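Local coordinates for protein kinase domain-containing protein (Chaetomium thermophilum, PDB 6Z3U) that probably transfers phosphate from ATP to serines and threonines of other proteins, as the cyclin-dependent kinase of the CAK complex, at residues 217-222 / 254-259; 277-282 / 361-366; 120-125 / 170-175; 153-158 / 235-240. All coordinates share one frame; numbering follows the deposited sequence.

Contact 1 of 4, residues 217-222 / 254-259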
# COMPACT_ATOMS: atom_id res chain seq x y z
N LEU B 217 2.76 -5.25 6.64
CA LEU B 217 2.43 -5.72 7.97
C LEU B 217 0.92 -5.64 8.16
O LEU B 217 0.30 -4.63 7.80
CB LEU B 217 3.13 -4.87 9.04
CG LEU B 217 4.66 -4.92 9.05
CD1 LEU B 217 5.22 -3.90 10.03
CD2 LEU B 217 5.15 -6.32 9.40
N HIS B 218 0.32 -6.70 8.70
CA HIS B 218 -1.12 -6.72 8.91
C HIS B 218 -1.50 -6.00 10.20
O HIS B 218 -2.40 -5.15 10.20
CB HIS B 218 -1.62 -8.17 8.92
CG HIS B 218 -3.11 -8.29 9.01
ND1 HIS B 218 -3.78 -8.31 10.21
CD2 HIS B 218 -4.05 -8.41 8.05
CE1 HIS B 218 -5.08 -8.43 9.99
NE2 HIS B 218 -5.27 -8.49 8.68
N ARG B 219 -0.84 -6.35 11.30
CA ARG B 219 -0.96 -5.62 12.57
C ARG B 219 -2.37 -5.67 13.14
O ARG B 219 -2.81 -4.74 13.82
CB ARG B 219 -0.48 -4.17 12.44
CG ARG B 219 0.92 -4.05 11.85
CD ARG B 219 1.42 -2.62 11.76
NE ARG B 219 0.41 -1.67 11.30
CZ ARG B 219 0.65 -0.38 11.08
NH1 ARG B 219 1.87 0.11 11.27
NH2 ARG B 219 -0.33 0.41 10.67
N ASP B 220 -3.10 -6.75 12.88
CA ASP B 220 -4.36 -7.00 13.58
C ASP B 220 -4.84 -8.43 13.38
O ASP B 220 -6.03 -8.66 13.13
CB ASP B 220 -5.45 -6.03 13.13
CG ASP B 220 -6.61 -5.97 14.11
OD1 ASP B 220 -6.45 -6.46 15.25
OD2 ASP B 220 -7.68 -5.44 13.75
N ILE B 221 -3.93 -9.40 13.48
CA ILE B 221 -4.30 -10.79 13.29
C ILE B 221 -4.97 -11.33 14.54
O ILE B 221 -4.43 -11.22 15.65
CB ILE B 221 -3.07 -11.64 12.91
CG1 ILE B 221 -2.60 -11.25 11.50
CG2 ILE B 221 -3.39 -13.12 12.99
CD1 ILE B 221 -1.30 -11.89 11.08
N LYS B 222 -6.15 -11.90 14.36
CA LYS B 222 -6.92 -12.51 15.44
C LYS B 222 -7.95 -13.44 14.81
O LYS B 222 -8.20 -13.36 13.59
CB LYS B 222 -7.58 -11.46 16.33
CG LYS B 222 -8.30 -10.36 15.56
CD LYS B 222 -9.04 -9.42 16.50
CE LYS B 222 -9.64 -8.24 15.75
NZ LYS B 222 -10.44 -7.36 16.64
N ALA B 254 2.90 2.39 18.03
CA ALA B 254 2.91 1.28 18.96
C ALA B 254 1.51 0.80 19.30
O ALA B 254 1.36 -0.24 19.96
CB ALA B 254 3.63 1.67 20.25
N ASN B 255 0.48 1.53 18.87
CA ASN B 255 -0.91 1.20 19.18
C ASN B 255 -1.54 0.48 17.98
O ASN B 255 -2.36 1.03 17.25
CB ASN B 255 -1.68 2.46 19.54
CG ASN B 255 -3.08 2.17 20.06
OD1 ASN B 255 -3.36 1.08 20.55
ND2 ASN B 255 -3.96 3.16 19.94
N VAL B 256 -1.12 -0.77 17.80
CA VAL B 256 -1.69 -1.65 16.78
C VAL B 256 -1.81 -3.05 17.37
O VAL B 256 -1.22 -3.36 18.41
CB VAL B 256 -0.84 -1.68 15.49
CG1 VAL B 256 -1.09 -0.43 14.66
CG2 VAL B 256 0.63 -1.80 15.82
N ILE B 257 -2.58 -3.89 16.69
CA ILE B 257 -2.83 -5.26 17.12
C ILE B 257 -3.68 -5.25 18.38
O ILE B 257 -3.37 -4.56 19.35
CB ILE B 257 -1.52 -6.04 17.38
CG1 ILE B 257 -0.55 -5.87 16.21
CG2 ILE B 257 -1.82 -7.51 17.58
CD1 ILE B 257 0.79 -6.55 16.43
N THR B 258 -4.76 -6.03 18.38
CA THR B 258 -5.59 -6.16 19.57
C THR B 258 -4.73 -6.59 20.75
O THR B 258 -3.78 -7.36 20.60
CB THR B 258 -6.71 -7.17 19.32
OG1 THR B 258 -7.47 -6.76 18.17
CG2 THR B 258 -7.63 -7.24 20.53
N ARG B 259 -5.07 -6.08 21.94
CA ARG B 259 -4.22 -6.26 23.11
C ARG B 259 -3.83 -7.72 23.30
O ARG B 259 -2.64 -8.05 23.41
CB ARG B 259 -4.94 -5.75 24.36
CG ARG B 259 -4.05 -5.72 25.60
CD ARG B 259 -4.81 -5.30 26.85
NE ARG B 259 -5.52 -4.04 26.68
CZ ARG B 259 -6.84 -3.93 26.52
NH1 ARG B 259 -7.38 -2.73 26.38
NH2 ARG B 259 -7.62 -5.00 26.51
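R219 meets 254-259 at both ends. Its carbonyl O accepts a weak, bent hydrogen bond from I257 N (3.0 Å, 122° at the hydrogen), and the CG1 arm of I257 packs against the same carbonyl. Further out, the chain bends at chi3 (-42°), and V256 CG1 sits 3.8 Å above the guanidinium plane, offset toward the rim. The polar end of R219 is satisfied elsewhere, notably by NH2 bonding to L241 O.

D220 follows, its own backbone N weakly bonded to H218 ND1. With CG anti to the backbone N (chi1 -163°), the carboxylate reaches the T258 hydroxyl: T258 OG1 donates to D220 OD1 at 3.1 Å, on the syn lone pair. An alanine in place of D220 would probably leave the T258 hydroxyl without its acceptor, held from this segment only weakly, by K222. K222 then runs extended across T258 at about a right angle, CD lying 3.5 Å from T258 OG1 and NZ making a weak hydrogen bond to that oxygen at 3.4 Å.

One hydroxyl thus donates to the predicted proton acceptor and weakly accepts from the lysine two residues on. In serine/threonine kinases a threonine of the P+1 loop commonly joins these two residues of the HRD catalytic loop. T258 probably helps to orient both polar tips, that of K222 only weakly, coupling catalytic loop and activation segment.

Contact 2 of 4, residues 277-282 / 361-366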
# COMPACT_ATOMS: atom_id res chain seq x y z
N VAL B 277 6.31 -8.73 14.78
CA VAL B 277 5.11 -8.34 15.51
C VAL B 277 3.91 -9.16 15.07
O VAL B 277 3.04 -9.50 15.87
CB VAL B 277 4.84 -6.83 15.36
CG1 VAL B 277 5.97 -6.03 15.99
CG2 VAL B 277 4.66 -6.46 13.89
N ASP B 278 3.84 -9.50 13.77
CA ASP B 278 2.74 -10.32 13.28
C ASP B 278 2.90 -11.78 13.68
O ASP B 278 1.90 -12.46 13.97
CB ASP B 278 2.61 -10.20 11.76
CG ASP B 278 1.88 -8.95 11.33
OD1 ASP B 278 1.04 -8.44 12.11
OD2 ASP B 278 2.12 -8.48 10.20
N ILE B 279 4.13 -12.29 13.69
CA ILE B 279 4.35 -13.68 14.05
C ILE B 279 3.87 -13.94 15.47
O ILE B 279 3.29 -15.00 15.76
CB ILE B 279 5.84 -14.04 13.88
CG1 ILE B 279 6.11 -14.57 12.47
CG2 ILE B 279 6.28 -15.07 14.90
CD1 ILE B 279 5.71 -13.62 11.37
N TRP B 280 4.07 -12.98 16.37
CA TRP B 280 3.59 -13.14 17.74
C TRP B 280 2.08 -13.34 17.78
O TRP B 280 1.57 -14.22 18.48
CB TRP B 280 3.97 -11.92 18.58
CG TRP B 280 3.45 -11.97 19.98
CD1 TRP B 280 2.19 -11.65 20.41
CD2 TRP B 280 4.18 -12.35 21.16
NE1 TRP B 280 2.09 -11.81 21.77
CE2 TRP B 280 3.30 -12.24 22.25
CE3 TRP B 280 5.49 -12.77 21.38
CZ2 TRP B 280 3.69 -12.53 23.55
CZ3 TRP B 280 5.88 -13.06 22.68
CH2 TRP B 280 4.98 -12.94 23.75
N SER B 281 1.34 -12.51 17.03
CA SER B 281 -0.11 -12.67 16.98
C SER B 281 -0.48 -14.06 16.46
O SER B 281 -1.43 -14.68 16.97
CB SER B 281 -0.72 -11.59 16.10
OG SER B 281 -0.50 -10.31 16.67
N VAL B 282 0.24 -14.56 15.46
CA VAL B 282 0.01 -15.92 14.99
C VAL B 282 0.23 -16.91 16.13
O VAL B 282 -0.57 -17.84 16.32
CB VAL B 282 0.91 -16.23 13.79
CG1 VAL B 282 0.90 -17.71 13.49
CG2 VAL B 282 0.45 -15.44 12.58
N TRP B 361 6.48 -22.37 20.51
CA TRP B 361 7.47 -21.72 21.37
C TRP B 361 8.34 -20.75 20.58
O TRP B 361 8.75 -19.71 21.12
CB TRP B 361 8.32 -22.78 22.05
CG TRP B 361 9.43 -22.25 22.88
CD1 TRP B 361 9.35 -21.74 24.14
CD2 TRP B 361 10.81 -22.18 22.51
NE1 TRP B 361 10.60 -21.36 24.58
CE2 TRP B 361 11.51 -21.62 23.60
CE3 TRP B 361 11.53 -22.53 21.36
CZ2 TRP B 361 12.88 -21.40 23.57
CZ3 TRP B 361 12.89 -22.32 21.34
CH2 TRP B 361 13.55 -21.76 22.43
N ARG B 362 8.65 -21.07 19.33
CA ARG B 362 9.48 -20.16 18.53
C ARG B 362 8.73 -18.90 18.15
O ARG B 362 9.35 -17.84 17.99
CB ARG B 362 9.99 -20.87 17.28
CG ARG B 362 10.93 -22.03 17.57
CD ARG B 362 11.71 -22.45 16.32
NE ARG B 362 12.33 -23.76 16.48
CZ ARG B 362 13.47 -23.99 17.11
NH1 ARG B 362 14.14 -22.98 17.67
NH2 ARG B 362 13.96 -25.22 17.20
N THR B 363 7.40 -18.98 18.00
CA THR B 363 6.62 -17.79 17.66
C THR B 363 6.43 -16.86 18.85
O THR B 363 6.09 -15.69 18.65
CB THR B 363 5.24 -18.18 17.13
OG1 THR B 363 4.50 -18.85 18.15
CG2 THR B 363 5.37 -19.09 15.92
N LEU B 364 6.64 -17.34 20.07
CA LEU B 364 6.43 -16.56 21.28
C LEU B 364 7.75 -16.25 21.98
O LEU B 364 7.85 -16.30 23.21
CB LEU B 364 5.48 -17.28 22.23
CG LEU B 364 4.12 -17.64 21.63
CD1 LEU B 364 3.21 -18.26 22.68
CD2 LEU B 364 3.46 -16.43 20.98
N GLN B 365 8.78 -15.95 21.20
CA GLN B 365 10.04 -15.47 21.76
C GLN B 365 9.89 -14.00 22.13
O GLN B 365 9.39 -13.19 21.34
CB GLN B 365 11.18 -15.65 20.77
CG GLN B 365 11.50 -17.11 20.46
CD GLN B 365 11.96 -17.86 21.69
OE1 GLN B 365 13.04 -17.59 22.23
NE2 GLN B 365 11.14 -18.79 22.16
N LEU B 366 10.34 -13.65 23.34
CA LEU B 366 10.19 -12.28 23.82
C LEU B 366 10.93 -11.30 22.92
O LEU B 366 10.35 -10.32 22.42
CB LEU B 366 10.68 -12.18 25.26
CG LEU B 366 9.89 -13.03 26.25
CD1 LEU B 366 10.63 -13.14 27.57
CD2 LEU B 366 8.50 -12.46 26.46
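W280 reaches from its helix across to the turn that follows helix 353-363, and its path illustrates how one large side chain can join two elements of a kinase lobe. At its root, CB lies 4.3 Å from T363 O. CG is anti to the backbone N (chi1 177°), which sends the indole outward over 364-366. Next comes CD2, 4.1 Å from L364 CD2. That methyl stands over the middle of the six-membered ring, 4.2 Å from its centroid and 13° off the normal, a CH-pi contact in which the leucine crosses the indole at about a right angle. CE3 faces L364 CA at 3.9 Å. CZ3 lies at the same time against L364 C and, along the ring's edge and in its plane, 3.8 Å from Q365 O. At the tip, CH2 loosely meets L366 CD2, which approaches obliquely.

Beside the tryptophan, I279 CG2 packs on T363, 4.0 Å from its CB. The turn itself is braced from within, because Q365 NE2 donates a nearly straight bond to W361 O (2.8 Å), while Q365 OE1 takes K370 NZ. R371 NE bonds to Q365 O, so the carbonyl at the indole edge has a polar partner.

No hydrogen bond passes between the two segments; the union rests on van der Waals packing, partly against backbone carbonyls. W280 belongs to the DxWSxG sequence at the start of the kinase F helix, here 276-291, and its seat against the end of helix 353-363, the H helix, is characteristic of the C-terminal lobe of the protein kinase fold.

Contact 3 of 4, residues 120-125 / 170-175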
# COMPACT_ATOMS: atom_id res chain seq x y z
N ALA B 120 -19.65 -10.57 -2.48
CA ALA B 120 -20.03 -9.76 -1.33
C ALA B 120 -19.62 -8.32 -1.61
O ALA B 120 -18.49 -8.06 -2.02
CB ALA B 120 -19.38 -10.26 -0.05
N ILE B 121 -20.55 -7.39 -1.39
CA ILE B 121 -20.33 -5.98 -1.67
C ILE B 121 -20.34 -5.24 -0.34
O ILE B 121 -21.39 -5.10 0.30
CB ILE B 121 -21.40 -5.41 -2.61
CG1 ILE B 121 -21.49 -6.24 -3.89
CG2 ILE B 121 -21.08 -3.96 -2.95
CD1 ILE B 121 -22.73 -5.96 -4.71
N LYS B 122 -19.18 -4.75 0.07
CA LYS B 122 -19.06 -3.95 1.28
C LYS B 122 -19.23 -2.49 0.90
O LYS B 122 -18.41 -1.94 0.16
CB LYS B 122 -17.72 -4.18 1.98
CG LYS B 122 -17.56 -3.37 3.26
CD LYS B 122 -16.14 -3.41 3.82
CE LYS B 122 -15.82 -4.74 4.47
NZ LYS B 122 -14.46 -4.72 5.09
N LYS B 123 -20.29 -1.86 1.39
CA LYS B 123 -20.57 -0.46 1.11
C LYS B 123 -20.00 0.34 2.28
O LYS B 123 -20.60 0.40 3.35
CB LYS B 123 -22.06 -0.21 0.93
CG LYS B 123 -22.39 1.22 0.54
CD LYS B 123 -23.77 1.32 -0.09
CE LYS B 123 -24.04 2.72 -0.61
NZ LYS B 123 -25.30 2.79 -1.41
N ILE B 124 -18.84 0.94 2.05
CA ILE B 124 -18.17 1.73 3.08
C ILE B 124 -18.82 3.11 3.11
O ILE B 124 -18.85 3.81 2.09
CB ILE B 124 -16.66 1.83 2.80
CG1 ILE B 124 -16.04 0.44 2.70
CG2 ILE B 124 -15.98 2.63 3.90
CD1 ILE B 124 -14.63 0.44 2.16
N LYS B 125 -19.34 3.49 4.26
CA LYS B 125 -19.96 4.80 4.41
C LYS B 125 -18.83 5.80 4.56
O LYS B 125 -18.30 6.00 5.65
CB LYS B 125 -20.92 4.83 5.59
CG LYS B 125 -21.99 3.74 5.53
CD LYS B 125 -23.04 3.93 6.62
CE LYS B 125 -24.10 2.85 6.55
NZ LYS B 125 -25.26 3.13 7.45
N LEU B 170 -16.70 -2.03 -2.09
CA LEU B 170 -15.69 -3.06 -2.32
C LEU B 170 -16.38 -4.36 -2.69
O LEU B 170 -17.14 -4.91 -1.89
CB LEU B 170 -14.82 -3.26 -1.08
CG LEU B 170 -14.13 -2.03 -0.50
CD1 LEU B 170 -13.25 -2.44 0.67
CD2 LEU B 170 -13.33 -1.31 -1.57
N VAL B 171 -16.10 -4.86 -3.88
CA VAL B 171 -16.61 -6.15 -4.33
C VAL B 171 -15.58 -7.19 -3.91
O VAL B 171 -14.48 -7.25 -4.46
CB VAL B 171 -16.85 -6.18 -5.84
CG1 VAL B 171 -17.53 -7.47 -6.24
CG2 VAL B 171 -17.69 -4.98 -6.26
N LEU B 172 -15.93 -8.02 -2.93
CA LEU B 172 -15.00 -8.92 -2.28
C LEU B 172 -15.42 -10.37 -2.49
O LEU B 172 -16.56 -10.67 -2.86
CB LEU B 172 -14.90 -8.63 -0.78
CG LEU B 172 -14.40 -7.25 -0.39
CD1 LEU B 172 -14.84 -6.91 1.02
CD2 LEU B 172 -12.89 -7.18 -0.49
N GLU B 173 -14.47 -11.27 -2.23
CA GLU B 173 -14.76 -12.69 -2.24
C GLU B 173 -15.91 -13.00 -1.28
O GLU B 173 -15.98 -12.46 -0.18
CB GLU B 173 -13.52 -13.48 -1.83
CG GLU B 173 -13.09 -14.56 -2.81
CD GLU B 173 -11.89 -15.34 -2.32
OE1 GLU B 173 -10.82 -14.73 -2.13
OE2 GLU B 173 -12.01 -16.57 -2.11
N TYR B 174 -16.82 -13.87 -1.71
CA TYR B 174 -17.93 -14.30 -0.87
C TYR B 174 -17.47 -15.47 -0.01
O TYR B 174 -17.13 -16.54 -0.53
CB TYR B 174 -19.13 -14.69 -1.73
CG TYR B 174 -20.34 -15.09 -0.92
CD1 TYR B 174 -21.00 -14.17 -0.12
CD2 TYR B 174 -20.84 -16.38 -0.97
CE1 TYR B 174 -22.11 -14.52 0.62
CE2 TYR B 174 -21.95 -16.75 -0.24
CZ TYR B 174 -22.59 -15.81 0.56
OH TYR B 174 -23.69 -16.16 1.29
N LEU B 175 -17.45 -15.26 1.31
CA LEU B 175 -16.96 -16.24 2.28
C LEU B 175 -18.09 -16.58 3.24
O LEU B 175 -18.20 -15.98 4.32
CB LEU B 175 -15.74 -15.69 3.02
CG LEU B 175 -14.66 -15.10 2.11
CD1 LEU B 175 -13.54 -14.48 2.94
CD2 LEU B 175 -14.10 -16.17 1.18
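A120, I121 and K122 pair with L172, V171 and L170 as neighbouring antiparallel strands; the axes of 120-124 and 170-172 approach to 4.7 Å, their directions 153° apart. A120 with L172 and K122 with L170 are hydrogen-bonded pairs, each closed by two bonds; the shortest is L172 N to A120 O, at 2.7 Å. Between them, I121 and V171 form a non-hydrogen-bonded pair, where I121 CA approaches L170 O and V171 CA approaches A120 O as CA-H...O contacts.

A120, K122, L170 and L172 share one face of the sheet; I121 and V171 occupy the other. K122 leaves the strand with CG anti to the backbone N (chi1 180°), and its alkyl chain slides past L172, K122 CB lying 4.1 Å from L172 CD1. Further along, I124 CD1 abuts L170 CD1 at 3.5 Å. At the far end, A120 CB lies 4.2 Å from Y174 CD1, at the edge of the ring.

K122 is the lysine of the kinase VAIK sequence, a predicted ATP-binding residue, and its NZ forms a salt bridge with E141. Four backbone bonds set the root of K122, L172 flanks its alkyl chain, and the salt bridge to E141 probably holds the ammonium toward the nucleotide site.

Contact 4 of 4, residues 153-158 / 235-240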
# COMPACT_ATOMS: atom_id res chain seq x y z
N ASN B 153 -5.06 -17.45 0.35
CA ASN B 153 -5.38 -17.25 1.76
C ASN B 153 -5.49 -15.78 2.13
O ASN B 153 -5.40 -15.43 3.31
CB ASN B 153 -4.34 -17.94 2.63
CG ASN B 153 -4.26 -19.43 2.37
OD1 ASN B 153 -3.26 -19.94 1.88
ND2 ASN B 153 -5.34 -20.14 2.70
N ILE B 154 -5.68 -14.90 1.14
CA ILE B 154 -5.96 -13.49 1.37
C ILE B 154 -7.27 -13.17 0.68
O ILE B 154 -7.46 -13.51 -0.50
CB ILE B 154 -4.83 -12.58 0.85
CG1 ILE B 154 -3.49 -12.95 1.49
CG2 ILE B 154 -5.16 -11.12 1.15
CD1 ILE B 154 -3.34 -12.53 2.93
N ILE B 155 -8.18 -12.50 1.39
CA ILE B 155 -9.48 -12.19 0.82
C ILE B 155 -9.29 -11.40 -0.47
O ILE B 155 -8.56 -10.40 -0.51
CB ILE B 155 -10.34 -11.41 1.83
CG1 ILE B 155 -11.77 -11.26 1.31
CG2 ILE B 155 -9.74 -10.05 2.12
CD1 ILE B 155 -12.72 -10.64 2.30
N GLY B 156 -9.93 -11.86 -1.54
CA GLY B 156 -9.73 -11.27 -2.85
C GLY B 156 -10.62 -10.05 -3.06
O GLY B 156 -11.84 -10.13 -2.87
N LEU B 157 -10.01 -8.95 -3.46
CA LEU B 157 -10.74 -7.74 -3.84
C LEU B 157 -11.04 -7.85 -5.33
O LEU B 157 -10.16 -7.66 -6.18
CB LEU B 157 -9.93 -6.50 -3.51
CG LEU B 157 -10.60 -5.16 -3.82
CD1 LEU B 157 -11.87 -4.99 -3.02
CD2 LEU B 157 -9.65 -4.01 -3.55
N ILE B 158 -12.30 -8.17 -5.66
CA ILE B 158 -12.66 -8.42 -7.05
C ILE B 158 -12.72 -7.12 -7.84
O ILE B 158 -12.25 -7.04 -8.98
CB ILE B 158 -13.99 -9.18 -7.12
CG1 ILE B 158 -13.80 -10.61 -6.61
CG2 ILE B 158 -14.53 -9.16 -8.55
CD1 ILE B 158 -15.09 -11.34 -6.30
N LYS B 235 -9.19 -17.33 4.77
CA LYS B 235 -8.68 -16.11 4.16
C LYS B 235 -8.48 -15.04 5.24
O LYS B 235 -9.35 -14.85 6.10
CB LYS B 235 -9.64 -15.58 3.09
CG LYS B 235 -10.34 -16.63 2.24
CD LYS B 235 -9.72 -16.78 0.86
CE LYS B 235 -10.26 -18.00 0.14
NZ LYS B 235 -9.59 -18.27 -1.16
N LEU B 236 -7.33 -14.37 5.21
CA LEU B 236 -7.08 -13.20 6.05
C LEU B 236 -7.78 -11.99 5.45
O LEU B 236 -7.64 -11.71 4.25
CB LEU B 236 -5.58 -12.94 6.15
CG LEU B 236 -5.07 -12.04 7.28
CD1 LEU B 236 -5.55 -12.52 8.63
CD2 LEU B 236 -3.56 -11.96 7.24
N ALA B 237 -8.53 -11.24 6.28
CA ALA B 237 -9.50 -10.29 5.75
C ALA B 237 -9.25 -8.85 6.16
O ALA B 237 -9.10 -7.99 5.29
CB ALA B 237 -10.92 -10.72 6.17
N ASP B 238 -9.26 -8.53 7.46
CA ASP B 238 -9.30 -7.13 7.87
C ASP B 238 -7.90 -6.52 7.78
O ASP B 238 -7.00 -6.90 8.54
CB ASP B 238 -9.86 -7.00 9.29
CG ASP B 238 -10.18 -5.56 9.65
OD1 ASP B 238 -9.29 -4.69 9.51
OD2 ASP B 238 -11.33 -5.30 10.08
N PHE B 239 -7.73 -5.56 6.87
CA PHE B 239 -6.45 -4.89 6.66
C PHE B 239 -6.50 -3.42 7.06
O PHE B 239 -5.66 -2.63 6.62
CB PHE B 239 -6.02 -5.03 5.20
CG PHE B 239 -5.29 -6.30 4.90
CD1 PHE B 239 -5.98 -7.49 4.69
CD2 PHE B 239 -3.91 -6.31 4.80
CE1 PHE B 239 -5.30 -8.66 4.42
CE2 PHE B 239 -3.23 -7.48 4.53
CZ PHE B 239 -3.92 -8.66 4.33
N GLY B 240 -7.46 -3.04 7.90
CA GLY B 240 -7.63 -1.64 8.26
C GLY B 240 -6.50 -1.05 9.06
O GLY B 240 -6.44 0.18 9.19
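F239 presents its ring obliquely to I154: F239 CE1 lies 4.1 Å from I154 CG2, and CZ is about as far from I154 CD1. The carbonyl oxygens of L236 and A237, from the ring's own segment, lie at its edge and in its plane. Outside the two segments, H218 meets F239 edge-to-face, and L145 also packs on it.

The backbones join through a single bridge between I154 and L236, its two hydrogen bonds made by the residues on either side of I154. L236 N donates to N153 O (2.9 Å, 172°) from well above the carbonyl plane, and I155 N returns a bond to L236 O at 3.0 Å. I154 and L236 point the same way, side by side, with I154 CD1 3.9 Å from L236 CB. I155 takes the other flank: its CG1 is anti to the backbone N (chi1 -172°), and CG2 rests 3.6 Å from A237 CA. An alanine at I154 would probably open a gap beside L236 and deprive the F239 ring of a wall, giving it more freedom to shift.

K235 CB packs on the I155 backbone, while K235 NZ is held by P152 O and E173. Beyond F239, G240 N donates to D238 OD1 at 2.9 Å, an Asx turn.

Here D238, F239 and G240 are the DFG motif, and 153-158 runs from the loop after the C helix (136-148) into strand 157-162. The run of H218, F239, L145 and L157, each touching the next, corresponds to the regulatory spine of protein kinases, consistent with an inward-turned DFG phenylalanine.

From the N terminus, contact 3 opens at 120-125 and closes at 170-175; contact 4 opens between them, at 153-158, and closes at 235-240, so the two cross. They meet in the five-stranded sheet, where V171 O accepts from I158 N. Contact 1 opens at 217-222, before contact 4 has closed, and closes at 254-259; these also cross, and H218 of contact 1 reaches L236. Contact 2 stands in series after the rest, closing the long loop from 277-282 to 361-366, yet it touches contact 1: the D278 carboxylate accepts hydrogen bonds from the backbone N atoms of H218 and R219. The N-terminal sheet, DFG segment, catalytic loop and C-terminal helices are thereby tied in succession.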